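PDB 2WLR: thiosulfate sulfurtransferase YnjE from Escherichia coli, which catalyses the transfer of a sulfur atom from thiosulfate to cyanide, giving thiocyanate and sulfite, in the periplasm. Local coordinates for residues A217-A220 and Q221-Y225; D344-T347 and A348-K351; W353-K356 and P357-V361; T374-Y377 and A378-M381. All coordinates share one frame; numbering follows the deposited sequence.

Contact 1 of 4, residues A217-A220 and Q221-Y225; sequences ARVA and QIMLY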
loop_
_atom_site.group_PDB
_atom_site.type_symbol
_atom_site.label_atom_id
_atom_site.label_comp_id
_atom_site.label_asym_id
_atom_site.label_seq_id
_atom_site.Cartn_x
_atom_site.Cartn_y
_atom_site.Cartn_z
ATOM N N ALA A 217 -1.704 -3.384 -8.029
ATOM C CA ALA A 217 -1.848 -4.308 -6.948
ATOM C C ALA A 217 -2.642 -5.539 -7.341
ATOM O O ALA A 217 -2.375 -6.651 -6.891
ATOM C CB ALA A 217 -2.501 -3.649 -5.719
ATOM N N ARG A 218 -3.659 -5.327 -8.163
ATOM C CA ARG A 218 -4.473 -6.436 -8.637
ATOM C C ARG A 218 -3.636 -7.418 -9.409
ATOM O O ARG A 218 -3.699 -8.630 -9.166
ATOM C CB ARG A 218 -5.634 -5.879 -9.469
ATOM C CG ARG A 218 -6.474 -6.952 -10.169
ATOM C CD ARG A 218 -7.171 -7.881 -9.218
ATOM N NE ARG A 218 -8.269 -8.574 -9.899
ATOM C CZ ARG A 218 -9.005 -9.559 -9.387
ATOM N NH1 ARG A 218 -8.749 -10.063 -8.194
ATOM N NH2 ARG A 218 -9.997 -10.084 -10.133
ATOM N N VAL A 219 -2.856 -6.897 -10.361
ATOM C CA VAL A 219 -1.970 -7.748 -11.150
ATOM C C VAL A 219 -0.956 -8.403 -10.219
ATOM O O VAL A 219 -0.676 -9.592 -10.325
ATOM C CB VAL A 219 -1.271 -6.959 -12.250
ATOM C CG1 VAL A 219 -0.282 -7.822 -13.028
ATOM C CG2 VAL A 219 -2.296 -6.366 -13.213
ATOM N N ALA A 220 -0.404 -7.642 -9.280
ATOM C CA ALA A 220 0.594 -8.177 -8.392
ATOM C C ALA A 220 0.102 -9.331 -7.571
ATOM O O ALA A 220 0.814 -10.331 -7.419
ATOM C CB ALA A 220 1.127 -7.056 -7.455
ATOM N N GLN A 221 -1.062 -9.198 -6.945
ATOM C CA GLN A 221 -1.552 -10.235 -6.068
ATOM C C GLN A 221 -1.807 -11.520 -6.867
ATOM O O GLN A 221 -1.536 -12.631 -6.392
ATOM C CB GLN A 221 -2.803 -9.764 -5.322
ATOM C CG GLN A 221 -3.377 -10.752 -4.277
ATOM C CD GLN A 221 -4.302 -11.817 -4.871
ATOM O OE1 GLN A 221 -4.710 -11.709 -5.997
ATOM N NE2 GLN A 221 -4.586 -12.869 -4.098
ATOM N N ILE A 222 -2.316 -11.369 -8.099
ATOM C CA ILE A 222 -2.575 -12.532 -8.950
ATOM C C ILE A 222 -1.252 -13.212 -9.348
ATOM O O ILE A 222 -1.142 -14.432 -9.337
ATOM C CB ILE A 222 -3.431 -12.141 -10.163
ATOM C CG1 ILE A 222 -4.871 -11.910 -9.700
ATOM C CG2 ILE A 222 -3.433 -13.267 -11.226
ATOM C CD1 ILE A 222 -5.725 -11.139 -10.676
HETATM N N MSE A 223 -0.218 -12.417 -9.588
HETATM C CA MSE A 223 1.111 -13.001 -9.845
HETATM C C MSE A 223 1.666 -13.748 -8.660
HETATM O O MSE A 223 2.300 -14.810 -8.821
HETATM C CB MSE A 223 2.101 -11.935 -10.280
HETATM C CG MSE A 223 1.813 -11.416 -11.661
HETATM SE SE MSE A 223 3.231 -10.233 -12.255
HETATM C CE MSE A 223 2.487 -9.929 -14.080
ATOM N N LEU A 224 1.441 -13.235 -7.442
ATOM C CA LEU A 224 1.922 -13.915 -6.228
ATOM C C LEU A 224 1.190 -15.260 -6.077
ATOM O O LEU A 224 1.796 -16.276 -5.775
ATOM C CB LEU A 224 1.727 -13.054 -4.984
ATOM C CG LEU A 224 2.725 -11.914 -4.864
ATOM C CD1 LEU A 224 2.202 -10.926 -3.815
ATOM C CD2 LEU A 224 4.124 -12.372 -4.481
ATOM N N TYR A 225 -0.119 -15.256 -6.295
ATOM C CA TYR A 225 -0.892 -16.478 -6.330
ATOM C C TYR A 225 -0.286 -17.484 -7.314
ATOM O O TYR A 225 -0.120 -18.674 -6.982
ATOM C CB TYR A 225 -2.347 -16.148 -6.719
ATOM C CG TYR A 225 -3.131 -17.287 -7.279
ATOM C CD1 TYR A 225 -3.791 -18.165 -6.450
ATOM C CD2 TYR A 225 -3.219 -17.469 -8.648
ATOM C CE1 TYR A 225 -4.523 -19.244 -6.976
ATOM C CE2 TYR A 225 -3.918 -18.540 -9.182
ATOM C CZ TYR A 225 -4.580 -19.414 -8.339
ATOM O OH TYR A 225 -5.283 -20.484 -8.902
HETATM O O HOH W 1 -6.541 -9.961 -6.445
#

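Contact 2 of 4, residues D344-T347 and A348-K351; sequences DDIT and AMWK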
loop_
_atom_site.group_PDB
_atom_site.type_symbol
_atom_site.label_atom_id
_atom_site.label_comp_id
_atom_site.label_asym_id
_atom_site.label_seq_id
_atom_site.Cartn_x
_atom_site.Cartn_y
_atom_site.Cartn_z
ATOM N N ASP A 344 1.546 1.758 11.437
ATOM C CA ASP A 344 0.909 1.914 12.745
ATOM C C ASP A 344 -0.511 2.433 12.551
ATOM O O ASP A 344 -1.428 2.042 13.250
ATOM C CB ASP A 344 1.712 2.896 13.621
ATOM C CG ASP A 344 2.938 2.272 14.262
ATOM O OD1 ASP A 344 3.139 1.041 14.205
ATOM O OD2 ASP A 344 3.720 3.050 14.851
ATOM N N ASP A 345 -0.691 3.372 11.631
ATOM C CA ASP A 345 -1.993 3.967 11.425
ATOM C C ASP A 345 -2.973 2.970 10.783
ATOM O O ASP A 345 -4.110 2.865 11.202
ATOM C CB ASP A 345 -1.860 5.226 10.591
ATOM C CG ASP A 345 -1.013 6.296 11.278
ATOM O OD1 ASP A 345 -0.717 6.157 12.492
ATOM O OD2 ASP A 345 -0.633 7.264 10.583
ATOM N N ILE A 346 -2.522 2.218 9.791
ATOM C CA ILE A 346 -3.346 1.175 9.196
ATOM C C ILE A 346 -3.710 0.132 10.252
ATOM O O ILE A 346 -4.880 -0.282 10.346
ATOM C CB ILE A 346 -2.644 0.543 7.957
ATOM C CG1 ILE A 346 -2.502 1.609 6.874
ATOM C CG2 ILE A 346 -3.424 -0.631 7.427
ATOM C CD1 ILE A 346 -1.639 1.269 5.647
ATOM N N THR A 347 -2.720 -0.298 11.028
ATOM C CA THR A 347 -2.971 -1.230 12.103
ATOM C C THR A 347 -4.055 -0.733 13.055
ATOM O O THR A 347 -4.943 -1.485 13.410
ATOM C CB THR A 347 -1.693 -1.575 12.853
ATOM O OG1 THR A 347 -0.730 -2.067 11.910
ATOM C CG2 THR A 347 -1.956 -2.612 13.938
ATOM N N ALA A 348 -4.006 0.537 13.411
ATOM C CA ALA A 348 -4.997 1.090 14.360
ATOM C C ALA A 348 -6.386 1.140 13.762
ATOM O O ALA A 348 -7.393 0.856 14.444
ATOM C CB ALA A 348 -4.571 2.460 14.783
HETATM N N MSE A 349 -6.494 1.494 12.503
HETATM C CA MSE A 349 -7.817 1.587 11.935
HETATM C C MSE A 349 -8.439 0.201 11.790
HETATM O O MSE A 349 -9.647 0.044 12.003
HETATM C CB MSE A 349 -7.893 2.460 10.683
HETATM C CG MSE A 349 -7.459 1.911 9.438
HETATM SE SE MSE A 349 -7.525 3.428 8.120
HETATM C CE MSE A 349 -6.661 2.415 6.735
ATOM N N TRP A 350 -7.622 -0.809 11.484
ATOM C CA TRP A 350 -8.092 -2.199 11.433
ATOM C C TRP A 350 -8.437 -2.738 12.832
ATOM O O TRP A 350 -9.479 -3.390 13.011
ATOM C CB TRP A 350 -7.103 -3.102 10.673
ATOM C CG TRP A 350 -7.116 -2.874 9.184
ATOM C CD1 TRP A 350 -8.074 -2.225 8.463
ATOM C CD2 TRP A 350 -6.133 -3.307 8.248
ATOM N NE1 TRP A 350 -7.738 -2.212 7.139
ATOM C CE2 TRP A 350 -6.561 -2.873 6.981
ATOM C CE3 TRP A 350 -4.940 -4.028 8.364
ATOM C CZ2 TRP A 350 -5.837 -3.108 5.822
ATOM C CZ3 TRP A 350 -4.195 -4.245 7.207
ATOM C CH2 TRP A 350 -4.669 -3.817 5.958
ATOM N N LYS A 351 -7.593 -2.439 13.813
ATOM C CA LYS A 351 -7.828 -2.923 15.176
ATOM C C LYS A 351 -9.170 -2.456 15.685
ATOM O O LYS A 351 -9.880 -3.226 16.365
ATOM C CB LYS A 351 -6.721 -2.495 16.131
ATOM C CG LYS A 351 -6.938 -2.955 17.583
ATOM C CD LYS A 351 -5.794 -2.518 18.464
ATOM C CE LYS A 351 -5.925 -3.071 19.871
ATOM N NZ LYS A 351 -5.040 -2.273 20.776
#

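Contact 3 of 4, residues W353-K356 and P357-V361; sequences WNIK and PEQQV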
loop_
_atom_site.group_PDB
_atom_site.type_symbol
_atom_site.label_atom_id
_atom_site.label_comp_id
_atom_site.label_asym_id
_atom_site.label_seq_id
_atom_site.Cartn_x
_atom_site.Cartn_y
_atom_site.Cartn_z
ATOM N N TRP A 353 -11.884 -2.160 14.177
ATOM C CA TRP A 353 -12.936 -3.041 13.647
ATOM C C TRP A 353 -12.659 -4.538 13.897
ATOM O O TRP A 353 -13.226 -5.405 13.228
ATOM C CB TRP A 353 -13.146 -2.740 12.162
ATOM C CG TRP A 353 -14.119 -1.699 11.936
ATOM C CD1 TRP A 353 -13.895 -0.348 11.893
ATOM C CD2 TRP A 353 -15.515 -1.883 11.711
ATOM N NE1 TRP A 353 -15.066 0.309 11.630
ATOM C CE2 TRP A 353 -16.085 -0.599 11.534
ATOM C CE3 TRP A 353 -16.345 -3.003 11.647
ATOM C CZ2 TRP A 353 -17.451 -0.420 11.275
ATOM C CZ3 TRP A 353 -17.708 -2.813 11.392
ATOM C CH2 TRP A 353 -18.236 -1.533 11.215
ATOM N N ASN A 354 -11.812 -4.835 14.871
ATOM C CA ASN A 354 -11.470 -6.203 15.240
ATOM C C ASN A 354 -10.785 -7.004 14.125
ATOM O O ASN A 354 -10.943 -8.226 14.003
ATOM C CB ASN A 354 -12.720 -6.941 15.771
ATOM C CG ASN A 354 -12.363 -8.135 16.624
ATOM O OD1 ASN A 354 -11.301 -8.188 17.226
ATOM N ND2 ASN A 354 -13.261 -9.135 16.655
ATOM N N ILE A 355 -9.968 -6.301 13.352
ATOM C CA ILE A 355 -9.115 -6.907 12.328
ATOM C C ILE A 355 -7.659 -6.846 12.819
ATOM O O ILE A 355 -7.138 -5.772 13.076
ATOM C CB ILE A 355 -9.244 -6.147 11.029
ATOM C CG1 ILE A 355 -10.691 -6.129 10.520
ATOM C CG2 ILE A 355 -8.277 -6.704 9.949
ATOM C CD1 ILE A 355 -11.017 -4.965 9.566
ATOM N N LYS A 356 -7.031 -7.999 12.978
ATOM C CA LYS A 356 -5.811 -8.113 13.752
ATOM C C LYS A 356 -4.849 -9.090 13.081
ATOM O O LYS A 356 -5.300 -10.023 12.426
ATOM C CB LYS A 356 -6.169 -8.595 15.167
ATOM C CG LYS A 356 -7.104 -7.675 15.930
ATOM C CD LYS A 356 -7.497 -8.215 17.297
ATOM C CE LYS A 356 -8.349 -7.178 18.026
ATOM N NZ LYS A 356 -8.832 -7.689 19.349
ATOM N N PRO A 357 -3.527 -8.864 13.211
ATOM C CA PRO A 357 -2.558 -9.602 12.419
ATOM C C PRO A 357 -2.503 -11.104 12.714
ATOM O O PRO A 357 -2.089 -11.887 11.877
ATOM C CB PRO A 357 -1.216 -8.943 12.776
ATOM C CG PRO A 357 -1.453 -8.125 13.964
ATOM C CD PRO A 357 -2.900 -7.815 14.038
ATOM N N GLU A 358 -2.902 -11.501 13.910
ATOM C CA GLU A 358 -2.848 -12.923 14.282
ATOM C C GLU A 358 -4.003 -13.726 13.666
ATOM O O GLU A 358 -4.020 -14.961 13.728
ATOM C CB GLU A 358 -2.821 -13.083 15.814
ATOM C CG GLU A 358 -4.053 -12.556 16.547
ATOM C CD GLU A 358 -3.918 -11.109 17.063
ATOM O OE1 GLU A 358 -3.203 -10.282 16.441
ATOM O OE2 GLU A 358 -4.538 -10.805 18.116
ATOM N N GLN A 359 -4.955 -13.016 13.058
ATOM C CA GLN A 359 -6.113 -13.618 12.409
ATOM C C GLN A 359 -5.777 -14.103 11.011
ATOM O O GLN A 359 -4.833 -13.644 10.378
ATOM C CB GLN A 359 -7.257 -12.611 12.275
ATOM C CG GLN A 359 -7.907 -12.172 13.586
ATOM C CD GLN A 359 -8.898 -11.031 13.364
ATOM O OE1 GLN A 359 -8.810 -10.302 12.375
ATOM N NE2 GLN A 359 -9.850 -10.871 14.283
ATOM N N GLN A 360 -6.604 -15.021 10.506
ATOM C CA GLN A 360 -6.658 -15.287 9.079
ATOM C C GLN A 360 -7.524 -14.180 8.518
ATOM O O GLN A 360 -8.689 -14.069 8.880
ATOM C CB GLN A 360 -7.295 -16.642 8.745
ATOM C CG GLN A 360 -7.419 -16.856 7.244
ATOM C CD GLN A 360 -7.921 -18.225 6.839
ATOM O OE1 GLN A 360 -8.279 -19.024 7.682
ATOM N NE2 GLN A 360 -7.924 -18.502 5.516
ATOM N N VAL A 361 -6.970 -13.379 7.613
ATOM C CA VAL A 361 -7.651 -12.181 7.139
ATOM C C VAL A 361 -7.770 -12.228 5.638
ATOM O O VAL A 361 -6.774 -12.399 4.962
ATOM C CB VAL A 361 -6.863 -10.911 7.542
ATOM C CG1 VAL A 361 -7.512 -9.634 6.959
ATOM C CG2 VAL A 361 -6.821 -10.823 9.062
#

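Contact 4 of 4, residues T374-Y377 and A378-M381; sequences TFMY and ARAM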
loop_
_atom_site.group_PDB
_atom_site.type_symbol
_atom_site.label_atom_id
_atom_site.label_comp_id
_atom_site.label_asym_id
_atom_site.label_seq_id
_atom_site.Cartn_x
_atom_site.Cartn_y
_atom_site.Cartn_z
ATOM N N THR A 374 -4.884 -3.414 -0.460
ATOM C CA THR A 374 -4.744 -3.668 0.967
ATOM C C THR A 374 -3.988 -4.953 1.243
ATOM O O THR A 374 -3.223 -5.007 2.213
ATOM C CB THR A 374 -6.072 -3.689 1.742
ATOM O OG1 THR A 374 -7.012 -4.553 1.119
ATOM C CG2 THR A 374 -6.657 -2.276 1.767
ATOM N N PHE A 375 -4.210 -5.985 0.422
ATOM C CA PHE A 375 -3.411 -7.200 0.540
ATOM C C PHE A 375 -1.925 -6.881 0.433
ATOM O O PHE A 375 -1.106 -7.357 1.240
ATOM C CB PHE A 375 -3.767 -8.198 -0.546
ATOM C CG PHE A 375 -2.851 -9.375 -0.615
ATOM C CD1 PHE A 375 -1.727 -9.318 -1.396
ATOM C CD2 PHE A 375 -3.134 -10.544 0.061
ATOM C CE1 PHE A 375 -0.870 -10.408 -1.485
ATOM C CE2 PHE A 375 -2.261 -11.625 -0.028
ATOM C CZ PHE A 375 -1.135 -11.538 -0.822
HETATM N N MSE A 376 -1.539 -6.113 -0.586
HETATM C CA MSE A 376 -0.117 -5.779 -0.742
HETATM C C MSE A 376 0.442 -4.996 0.427
HETATM O O MSE A 376 1.562 -5.242 0.844
HETATM C CB MSE A 376 0.153 -5.084 -2.077
HETATM C CG MSE A 376 -0.165 -5.898 -3.314
HETATM SE SE MSE A 376 0.942 -7.497 -3.493
HETATM C CE MSE A 376 2.603 -6.605 -4.075
ATOM N N TYR A 377 -0.318 -4.045 0.953
ATOM C CA TYR A 377 0.117 -3.326 2.154
ATOM C C TYR A 377 0.259 -4.270 3.372
ATOM O O TYR A 377 1.273 -4.261 4.035
ATOM C CB TYR A 377 -0.822 -2.177 2.466
ATOM C CG TYR A 377 -0.890 -1.085 1.413
ATOM C CD1 TYR A 377 0.151 -0.906 0.471
ATOM C CD2 TYR A 377 -2.008 -0.274 1.310
ATOM C CE1 TYR A 377 0.094 0.076 -0.482
ATOM C CE2 TYR A 377 -2.051 0.725 0.353
ATOM C CZ TYR A 377 -0.998 0.879 -0.535
ATOM O OH TYR A 377 -1.072 1.874 -1.492
ATOM N N ALA A 378 -0.741 -5.112 3.627
ATOM C CA ALA A 378 -0.665 -6.050 4.751
ATOM C C ALA A 378 0.503 -7.014 4.612
ATOM O O ALA A 378 1.156 -7.331 5.567
ATOM C CB ALA A 378 -1.982 -6.842 4.846
ATOM N N ARG A 379 0.778 -7.460 3.383
ATOM C CA ARG A 379 1.934 -8.294 3.103
ATOM C C ARG A 379 3.242 -7.571 3.478
ATOM O O ARG A 379 4.092 -8.130 4.191
ATOM C CB ARG A 379 1.923 -8.677 1.628
ATOM C CG ARG A 379 3.119 -9.498 1.182
ATOM C CD ARG A 379 3.034 -9.795 -0.301
ATOM N NE ARG A 379 4.239 -10.394 -0.889
ATOM C CZ ARG A 379 5.059 -9.808 -1.757
ATOM N NH1 ARG A 379 4.924 -8.541 -2.121
ATOM N NH2 ARG A 379 6.094 -10.502 -2.227
ATOM N N ALA A 380 3.380 -6.302 3.066
ATOM C CA ALA A 380 4.571 -5.484 3.373
ATOM C C ALA A 380 4.681 -5.239 4.886
ATOM O O ALA A 380 5.782 -5.137 5.462
ATOM C CB ALA A 380 4.483 -4.172 2.618
HETATM N N MSE A 381 3.530 -5.184 5.544
HETATM C CA MSE A 381 3.429 -5.015 6.993
HETATM C C MSE A 381 3.752 -6.281 7.767
HETATM O O MSE A 381 3.757 -6.260 9.006
HETATM C CB MSE A 381 2.024 -4.541 7.353
HETATM C CG MSE A 381 1.797 -3.099 7.023
HETATM SE SE MSE A 381 -0.099 -2.559 6.892
HETATM C CE MSE A 381 -0.768 -2.781 8.651
HETATM O O HOH W 2 3.740 -6.385 -0.623
#

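Contact 1 of 4, residues A217-A220 and Q221-Y225
Arg-218 and Ile-222, one helical turn apart, meet at an angle: the CD1 methyl of the isoleucine sits over one face of the guanidinium, displaced toward its rim and 3.7 Å from Arg-218 NE. A bend at chi2 (63°) turns an arginine chain that sets off away from residues 221-225 back toward Ile-222. Val-219 and Met-223, a selenomethionine, instead lie alongside each other and point the same way, with Val-219 CG1 3.6 Å from Met-223 CE. Beneath both pairs runs the i to i+4 ladder of helix 213-226, which joins strands 205-209 and 231-234 in a beta-alpha-beta unit of the second rhodanese domain; in it Met-223 N donates to Val-219 O at 3.0 Å. A water also joins the polar ends: it accepts from Arg-218 NH1 (2.8 Å), lying in the guanidinium plane, and donates to Gln-221 OE1 (2.6 Å). Arg-218 NE forms a salt bridge with Glu-178, and NH2 another, between domains, with Asp-390 of the third. A buried arginine is thus paired with two acidic groups and one water while a methyl lies against its flat face; the two carboxylates would be expected to stabilise its positive charge where bulk solvent is scarce.

Contact 2 of 4, residues D344-T347 and A348-K351
The indole of Trp-350 carries Ile-346 on one face, the CG2 methyl standing 3.5 Å from the centroid of the six-membered ring and only 5° off its normal, a clear CH-pi contact. The two side chains run side by side in the same direction. In Ile-346, CG2 lies opposite the backbone N and CG1 opposite the carbonyl carbon (chi1 -65°), which presents the gamma methyl to the ring. Outside the segments, Trp-383 meets this indole edge-to-face, Phe-363 meets it with planes at about 40°, and Trp-350 NE1 is bonded to Gly-321 O. Ile-346 has a looser apolar neighbour in the selenomethionine Met-349, whose CE is 4.2 Å from Ile-346 CG1. The i to i+4 bond from Trp-350 N to Ile-346 O (3.0 Å) brings the two residues one turn apart on the same side of the helix. Thr-347 OG1 turns back to the carbonyl of Ala-343. The arrangement is that of an amphipathic alpha-helix: Ile-346 and Trp-350 form its buried stripe, turned toward helix 369-380 in the third rhodanese domain, while Asp-344, Ala-348 and Lys-351 lie on its exposed side.

Contact 3 of 4, residues W353-K356 and P357-V361
From Lys-356 to Gln-359 the chain makes a type I beta turn, closed by a bond from Gln-359 N to Lys-356 O (3.1 Å), in the link that carries the third rhodanese domain from helix 343-351 into strand 360-363. Asn-354, with positive phi (62°), is the C-prime residue of the Schellman motif that ends the helix. The side chain of Gln-359 reaches back alongside residues 354-356, and its amide grips this backbone at two points: NE2 donates to Asn-354 O at 2.9 Å, and OE1 accepts from Lys-356 N at 3.0 Å. Its CG lies opposite the carbonyl carbon (chi1 -68°) and the chain is extended beyond it, which carries the amide to Asn-354. Ser-289 OG also bonds to OE1 and the backbone carbonyl of Gln-286 to NE2, so each end of this buried amide has two partners and its flip is well determined. Lys-356 and Glu-358 run alongside each other, yet Lys-356 NZ and Glu-358 OE2 remain 5.4 Å apart; the carboxylate of Glu-358 touches the aliphatic part of Lys-356, OE1 lying 3.6 Å from CB. The bond from Lys-356 N approaches Gln-359 OE1 from above the carbonyl plane, 70° out of it.

Contact 4 of 4, residues T374-Y377 and A378-M381
Residues 374-380 run along helix 369-380, with Ala-378 N bonded to Thr-374 O (2.9 Å), and the i to i+4 pattern carries on to Met-381 N, which bonds to Tyr-377 O (2.9 Å). The helix follows the active-site Cys-365 and includes Arg-370, by similarity a substrate-binding residue, whose side chain is about 6 Å from that of Thr-374. Arg-379 stretches out past two neighbours. Its CG lies opposite the backbone N (chi1 177°), an extended course that brings CD within 4.1 Å of Phe-375 CE1 and NH1 within 3.6 Å of the CE methyl of the selenomethionine Met-376. Guanidinium and ring planes are nearly parallel (4° apart) but displaced, and it is CD, not the guanidinium, that comes nearest the ring. Met-376 points the same way as Arg-379, its chain bent at chi2 and chi3, and its selenium lies at the edge of the Phe-375 ring, in plane. A water donates to Met-376 O and accepts from Arg-379 NH1, both at 2.9 Å. NH1 thus finds two neutral oxygens, the water and Val-231 O; CD rests by Phe-375 of the same helix, while the guanidinium end reaches the second rhodanese domain.

In the fold
Each contact is local, made between adjoining segments by residues three to five apart, so none closes a long loop, and the four follow one another along the chain without nesting or crossing. Contact 1 comes first, on helix 213-226 of the second rhodanese domain, within a beta-alpha-beta unit; the other three belong to the third. Contact 2 leads straight into contact 3, where Ile-355 N probably bonds to Trp-350 O, and strand 360-363 then runs on toward helix 369-380 and contact 4. Contact 4 is the meeting place: Met-381 packs against Ile-346 and Thr-347 of contact 2, while Phe-375, Met-376 and Arg-379 pack against Gln-221, Ala-220 and Leu-224 of contact 1, joining the two domains.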